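Putative secreted cellulose-binding protein (PDB 4OY8) is a family AA10 lytic polysaccharide monooxygenase that probably cleaves cellulose chains oxidatively at a copper site. Local coordinates at residues V100-Q105 and Y149-S154; T159-V164 and C180-F185. One frame throughout, in Å; residues are numbered along the deposited sequence.

Contact 1: V100-Q105 and Y149-S154. With ZN (zinc ion), chain H; ZN (zinc ion), chain I.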
loop_
_atom_site.group_PDB
_atom_site.type_symbol
_atom_site.label_atom_id
_atom_site.label_comp_id
_atom_site.label_asym_id
_atom_site.label_seq_id
_atom_site.Cartn_x
_atom_site.Cartn_y
_atom_site.Cartn_z
ATOM N N VAL A 100 -8.255 6.125 -5.716
ATOM C CA VAL A 100 -7.689 4.887 -5.176
ATOM C C VAL A 100 -8.641 3.754 -5.497
ATOM O O VAL A 100 -9.798 3.763 -5.068
ATOM C CB VAL A 100 -7.438 4.991 -3.652
ATOM C CG1 VAL A 100 -6.930 3.665 -3.094
ATOM C CG2 VAL A 100 -6.429 6.095 -3.357
ATOM N N LYS A 101 -8.162 2.794 -6.272
ATOM C CA LYS A 101 -8.961 1.695 -6.750
ATOM C C LYS A 101 -8.439 0.397 -6.136
ATOM O O LYS A 101 -7.256 0.068 -6.257
ATOM C CB LYS A 101 -8.870 1.601 -8.281
ATOM C CG LYS A 101 -9.226 2.858 -9.042
ATOM C CD LYS A 101 -9.269 2.723 -10.567
ATOM C CE LYS A 101 -9.823 3.995 -11.212
ATOM N NZ LYS A 101 -9.770 3.953 -12.696
ATOM N N LEU A 102 -9.319 -0.300 -5.433
ATOM C CA LEU A 102 -9.024 -1.615 -4.908
ATOM C C LEU A 102 -9.791 -2.696 -5.627
ATOM O O LEU A 102 -10.938 -2.520 -6.005
ATOM C CB LEU A 102 -9.419 -1.682 -3.448
ATOM C CG LEU A 102 -8.640 -0.801 -2.516
ATOM C CD1 LEU A 102 -9.372 0.515 -2.306
ATOM C CD2 LEU A 102 -8.369 -1.517 -1.201
ATOM N N HIS A 103 -9.147 -3.834 -5.811
ATOM C CA HIS A 103 -9.795 -5.013 -6.329
ATOM C C HIS A 103 -9.861 -6.012 -5.177
ATOM O O HIS A 103 -8.869 -6.236 -4.499
ATOM C CB HIS A 103 -8.987 -5.601 -7.488
ATOM C CG HIS A 103 -9.635 -6.783 -8.100
ATOM N ND1 HIS A 103 -10.708 -6.665 -8.945
ATOM C CD2 HIS A 103 -9.388 -8.100 -7.979
ATOM C CE1 HIS A 103 -11.110 -7.860 -9.312
ATOM N NE2 HIS A 103 -10.308 -8.746 -8.763
ATOM N N ASP A 104 -11.034 -6.601 -4.991
ATOM C CA ASP A 104 -11.308 -7.561 -3.922
ATOM C C ASP A 104 -11.980 -8.758 -4.547
ATOM O O ASP A 104 -13.121 -8.670 -4.952
ATOM C CB ASP A 104 -12.237 -6.933 -2.894
ATOM C CG ASP A 104 -12.673 -7.873 -1.789
ATOM O OD1 ASP A 104 -12.151 -9.009 -1.675
ATOM O OD2 ASP A 104 -13.576 -7.453 -1.014
ATOM N N GLN A 105 -11.291 -9.890 -4.542
ATOM C CA GLN A 105 -11.813 -11.102 -5.179
ATOM C C GLN A 105 -13.133 -11.574 -4.541
ATOM O O GLN A 105 -13.961 -12.208 -5.186
ATOM C CB GLN A 105 -10.765 -12.212 -5.079
ATOM C CG GLN A 105 -9.339 -11.834 -5.474
ATOM C CD GLN A 105 -9.071 -11.911 -6.955
ATOM O OE1 GLN A 105 -9.748 -11.274 -7.757
ATOM N NE2 GLN A 105 -8.070 -12.701 -7.331
ATOM N N TYR A 149 -13.557 -1.344 -5.426
ATOM C CA TYR A 149 -13.937 -0.170 -4.638
ATOM C C TYR A 149 -13.112 1.010 -5.116
ATOM O O TYR A 149 -11.916 0.859 -5.317
ATOM C CB TYR A 149 -13.677 -0.355 -3.125
ATOM C CG TYR A 149 -14.128 -1.702 -2.586
ATOM C CD1 TYR A 149 -15.476 -2.026 -2.478
ATOM C CD2 TYR A 149 -13.202 -2.647 -2.176
ATOM C CE1 TYR A 149 -15.863 -3.267 -1.997
ATOM C CE2 TYR A 149 -13.588 -3.876 -1.695
ATOM C CZ TYR A 149 -14.916 -4.203 -1.638
ATOM O OH TYR A 149 -15.293 -5.456 -1.171
ATOM N N GLU A 150 -13.741 2.179 -5.263
ATOM C CA GLU A 150 -13.068 3.395 -5.670
ATOM C C GLU A 150 -13.256 4.484 -4.619
ATOM O O GLU A 150 -14.396 4.744 -4.175
ATOM C CB GLU A 150 -13.609 3.889 -7.028
ATOM C CG GLU A 150 -13.227 2.959 -8.168
ATOM C CD GLU A 150 -13.475 3.516 -9.556
ATOM O OE1 GLU A 150 -13.886 4.678 -9.692
ATOM O OE2 GLU A 150 -13.213 2.781 -10.518
ATOM N N ILE A 151 -12.148 5.101 -4.238
ATOM C CA ILE A 151 -12.149 6.234 -3.327
ATOM C C ILE A 151 -11.657 7.458 -4.099
ATOM O O ILE A 151 -10.507 7.503 -4.479
ATOM C CB ILE A 151 -11.263 6.031 -2.081
ATOM C CG1 ILE A 151 -11.591 4.717 -1.368
ATOM C CG2 ILE A 151 -11.443 7.208 -1.126
ATOM C CD1 ILE A 151 -10.396 3.900 -1.014
ATOM N N PRO A 152 -12.528 8.453 -4.318
ATOM C CA PRO A 152 -12.087 9.668 -5.017
ATOM C C PRO A 152 -11.408 10.612 -4.047
ATOM O O PRO A 152 -12.067 11.206 -3.177
ATOM C CB PRO A 152 -13.388 10.264 -5.568
ATOM C CG PRO A 152 -14.439 9.801 -4.598
ATOM C CD PRO A 152 -13.977 8.470 -4.044
ATOM N N VAL A 153 -10.092 10.719 -4.164
ATOM C CA VAL A 153 -9.266 11.498 -3.243
ATOM C C VAL A 153 -8.982 12.852 -3.881
ATOM O O VAL A 153 -8.756 12.959 -5.089
ATOM C CB VAL A 153 -7.929 10.748 -2.916
ATOM C CG1 VAL A 153 -7.026 11.572 -1.992
ATOM C CG2 VAL A 153 -8.233 9.401 -2.274
ATOM N N SER A 154 -9.025 13.896 -3.070
ATOM C CA SER A 154 -8.651 15.222 -3.513
ATOM C C SER A 154 -7.609 15.807 -2.595
ATOM O O SER A 154 -7.835 15.918 -1.390
ATOM C CB SER A 154 -9.875 16.135 -3.534
ATOM O OG SER A 154 -9.560 17.458 -3.908
HETATM ZN ZN ZN H . -10.028 -10.633 -9.588
HETATM ZN ZN ZN I . -10.775 -5.204 -10.384
HETATM O O HOH W 1 -11.853 -5.655 -12.104
HETATM O O HOH W 2 -9.078 -4.306 -11.047
#
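V100 pairs with I151, K101 with E150 and L102 with Y149 in an antiparallel register, the short strand axes 4.7 Å apart at closest approach and 169° between their directions. V100 and I151 exchange both backbone hydrogen bonds, as do L102 and Y149; the K101–E150 pair between them is non-hydrogen-bonded.

On the face carrying V100, L102, Y149 and I151 the contact is apolar. I151 CD1 touches L102 CD1 at 3.8 Å and also reaches V100 CG1, while V100 CG2 meets V153 CG2 at 3.9 Å. F113 of strand 110-118 touches both L102 and I151. The Y149 ring turns its CD2 edge to L102 CB, 4.1 Å away.

A Y149 chi1 of -45°, with CG beside the backbone N, leans the ring past L102 toward D104 on the neighbouring strand. There D104 OD2 receives the hydrogen bond from Y149 OH, 2.6 Å, on its anti lone pair, the one directed away from OD1. OD2 lies in the ring plane, yet carboxylate and ring planes are turned 47° apart. The same OD2 accepts H108 N and OD1 accepts H1 N, while G109 N bonds to Y149 OH.

On the other face, K101 and E150 run side by side; K101 CE approaches E150 OE2 at 3.7 Å, but NZ stays 4.2 Å from that oxygen, too far for a salt bridge. Also there, H103 carries zinc on both ring nitrogens: NE2 shares one ion with Q105 OE1, ND1 the other with N148 and two waters.

H1 and H108 bind copper, and the bonds of D104 to the backbone N of each and to Y149 OH are consistent with a second-shell role in positioning the histidine brace of this family.

Contact 2: T159-V164 and C180-F185. With ZN (zinc ion), chain B; ACT (acetate ion), chain J.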
loop_
_atom_site.group_PDB
_atom_site.type_symbol
_atom_site.label_atom_id
_atom_site.label_comp_id
_atom_site.label_asym_id
_atom_site.label_seq_id
_atom_site.Cartn_x
_atom_site.Cartn_y
_atom_site.Cartn_z
ATOM N N THR A 159 3.466 17.743 -3.871
ATOM C CA THR A 159 4.272 17.678 -5.084
ATOM C C THR A 159 5.307 16.566 -4.965
ATOM O O THR A 159 5.671 16.151 -3.880
ATOM C CB THR A 159 4.959 19.012 -5.359
ATOM O OG1 THR A 159 5.879 19.253 -4.303
ATOM C CG2 THR A 159 3.938 20.142 -5.466
ATOM N N GLY A 160 5.785 16.082 -6.099
ATOM C CA GLY A 160 6.852 15.107 -6.104
ATOM C C GLY A 160 6.470 13.770 -5.469
ATOM O O GLY A 160 5.307 13.343 -5.453
ATOM N N ARG A 161 7.490 13.108 -4.955
ATOM C CA ARG A 161 7.386 11.756 -4.457
ATOM C C ARG A 161 6.695 11.678 -3.097
ATOM O O ARG A 161 7.136 12.332 -2.153
ATOM C CB ARG A 161 8.785 11.149 -4.340
ATOM C CG ARG A 161 8.772 9.771 -3.682
ATOM C CD ARG A 161 10.151 9.189 -3.502
ATOM N NE ARG A 161 10.729 8.622 -4.718
ATOM C CZ ARG A 161 10.562 7.370 -5.114
ATOM N NH1 ARG A 161 9.789 6.539 -4.421
ATOM N NH2 ARG A 161 11.171 6.944 -6.216
ATOM N N HIS A 162 5.664 10.846 -2.997
ATOM C CA HIS A 162 4.949 10.576 -1.749
ATOM C C HIS A 162 4.615 9.111 -1.654
ATOM O O HIS A 162 4.789 8.354 -2.616
ATOM C CB HIS A 162 3.642 11.395 -1.701
ATOM C CG HIS A 162 3.875 12.864 -1.511
ATOM N ND1 HIS A 162 3.672 13.509 -0.305
ATOM C CD2 HIS A 162 4.338 13.797 -2.365
ATOM C CE1 HIS A 162 3.977 14.788 -0.444
ATOM N NE2 HIS A 162 4.397 14.987 -1.682
ATOM N N VAL A 163 4.111 8.706 -0.492
ATOM C CA VAL A 163 3.452 7.397 -0.338
ATOM C C VAL A 163 2.020 7.676 0.078
ATOM O O VAL A 163 1.789 8.480 0.998
ATOM C CB VAL A 163 4.152 6.513 0.727
ATOM C CG1 VAL A 163 3.556 5.113 0.721
ATOM C CG2 VAL A 163 5.655 6.459 0.492
ATOM N N VAL A 164 1.084 7.007 -0.580
ATOM C CA VAL A 164 -0.313 6.939 -0.155
ATOM C C VAL A 164 -0.443 5.702 0.725
ATOM O O VAL A 164 0.063 4.632 0.376
ATOM C CB VAL A 164 -1.247 6.834 -1.378
ATOM C CG1 VAL A 164 -2.685 6.671 -0.971
ATOM C CG2 VAL A 164 -1.060 8.019 -2.304
ATOM N N CYS A 180 0.492 0.451 1.069
ATOM C CA CYS A 180 1.332 1.563 0.642
ATOM C C CYS A 180 1.409 1.626 -0.877
ATOM O O CYS A 180 1.743 0.613 -1.488
ATOM C CB CYS A 180 2.757 1.400 1.152
ATOM S SG CYS A 180 2.933 1.699 2.885
ATOM N N SER A 181 1.162 2.803 -1.460
ATOM C CA SER A 181 1.343 3.042 -2.875
ATOM C C SER A 181 2.273 4.217 -3.081
ATOM O O SER A 181 1.967 5.340 -2.662
ATOM C CB SER A 181 0.024 3.368 -3.556
ATOM O OG SER A 181 -0.887 2.281 -3.421
ATOM N N ASP A 182 3.397 3.990 -3.752
ATOM C CA ASP A 182 4.315 5.092 -4.054
ATOM C C ASP A 182 3.791 5.886 -5.227
ATOM O O ASP A 182 3.468 5.327 -6.268
ATOM C CB ASP A 182 5.705 4.539 -4.339
ATOM C CG ASP A 182 6.275 3.812 -3.148
ATOM O OD1 ASP A 182 6.259 2.560 -3.156
ATOM O OD2 ASP A 182 6.694 4.488 -2.192
ATOM N N VAL A 183 3.716 7.196 -5.066
ATOM C CA VAL A 183 3.134 8.052 -6.103
ATOM C C VAL A 183 4.012 9.277 -6.364
ATOM O O VAL A 183 4.852 9.647 -5.554
ATOM C CB VAL A 183 1.697 8.530 -5.748
ATOM C CG1 VAL A 183 0.770 7.340 -5.581
ATOM C CG2 VAL A 183 1.683 9.443 -4.536
ATOM N N ASP A 184 3.834 9.877 -7.530
ATOM C CA ASP A 184 4.543 11.065 -7.920
ATOM C C ASP A 184 3.522 12.098 -8.364
ATOM O O ASP A 184 2.844 11.915 -9.360
ATOM C CB ASP A 184 5.528 10.748 -9.044
ATOM C CG ASP A 184 6.545 11.822 -9.288
ATOM O OD1 ASP A 184 6.396 12.979 -8.869
ATOM O OD2 ASP A 184 7.588 11.497 -9.940
ATOM N N PHE A 185 3.385 13.175 -7.582
ATOM C CA PHE A 185 2.468 14.274 -7.931
ATOM C C PHE A 185 3.047 15.229 -8.967
ATOM O O PHE A 185 2.350 16.131 -9.459
ATOM C CB PHE A 185 2.079 15.065 -6.685
ATOM C CG PHE A 185 1.091 14.355 -5.795
ATOM C CD1 PHE A 185 -0.284 14.452 -6.006
ATOM C CD2 PHE A 185 1.529 13.614 -4.729
ATOM C CE1 PHE A 185 -1.180 13.799 -5.171
ATOM C CE2 PHE A 185 0.639 12.944 -3.891
ATOM C CZ PHE A 185 -0.727 13.041 -4.105
HETATM ZN ZN ZN B . 8.463 13.406 -9.625
HETATM C C ACT J . 10.513 15.371 -6.124
HETATM O O ACT J . 10.150 14.148 -5.999
HETATM O OXT ACT J . 10.331 16.075 -7.180
HETATM C CH3 ACT J . 11.192 16.022 -4.964
HETATM O O HOH W 3 7.479 7.014 -2.743
HETATM O O HOH W 4 -2.527 2.923 -1.208
HETATM O O HOH W 5 9.572 12.688 -8.110
#
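The edge of the F185 ring points at the face of H162 in an offset edge-to-face pair, planes at 88° and centroids 5.4 Å apart. F185 CD2 comes within 3.7 Å of H162 CD2; a chi1 of -71°, with CG beside the backbone N, sets the imidazole there. Next along this tightly packed face, V164 CG2 meets V183 CG2 at 3.8 Å, and V117 of strand 110-118 touches H162, V164 and F185. Replacing H162 by an alanine would probably rob F185 of its aromatic partner and leave T118 O without the bond from ND1.

Five backbone hydrogen bonds zip up the base of the beta hairpin of strands 161-170 and 175-184, within the sandwich core usual for this family.

On the other face V163 packs against C180 and D182, but the R161 and D184 end is looser and wetter. R161 NH1 and D182 OD2, 4.3 Å apart, are beyond a salt bridge, so a water carries the link; D182 OD1 pairs with R10, and NH1 bonds to W89 O. D184 grips zinc through both oxygens, OD1 also bonds to G186 N, and a water on that zinc donates to an acetate held by R161 N.

In the fold
Contacts 1 and 2 are both antiparallel strand pairs but belong to different sheets: 100-105 with 149-154 in the three-stranded one, 159-164 with 180-185 in the mixed one. Their centres lie 16 Å apart; their nearest atoms are about 4 Å apart, without direct contact. The apolar sides (V100, L102, I151; V164, V183) are core, while K101, E150 and R161 are more exposed. Strand 161-170 links the two, being half of contact 2 while its T166 and W168 touch V100, L102 and D104; strand 110-118 touches both. Both carry zinc at their surface; they differ in the D104 carboxylate bonded to the backbone of copper ligands in contact 1, against water-bridged charges and zinc-bound D184 in contact 2.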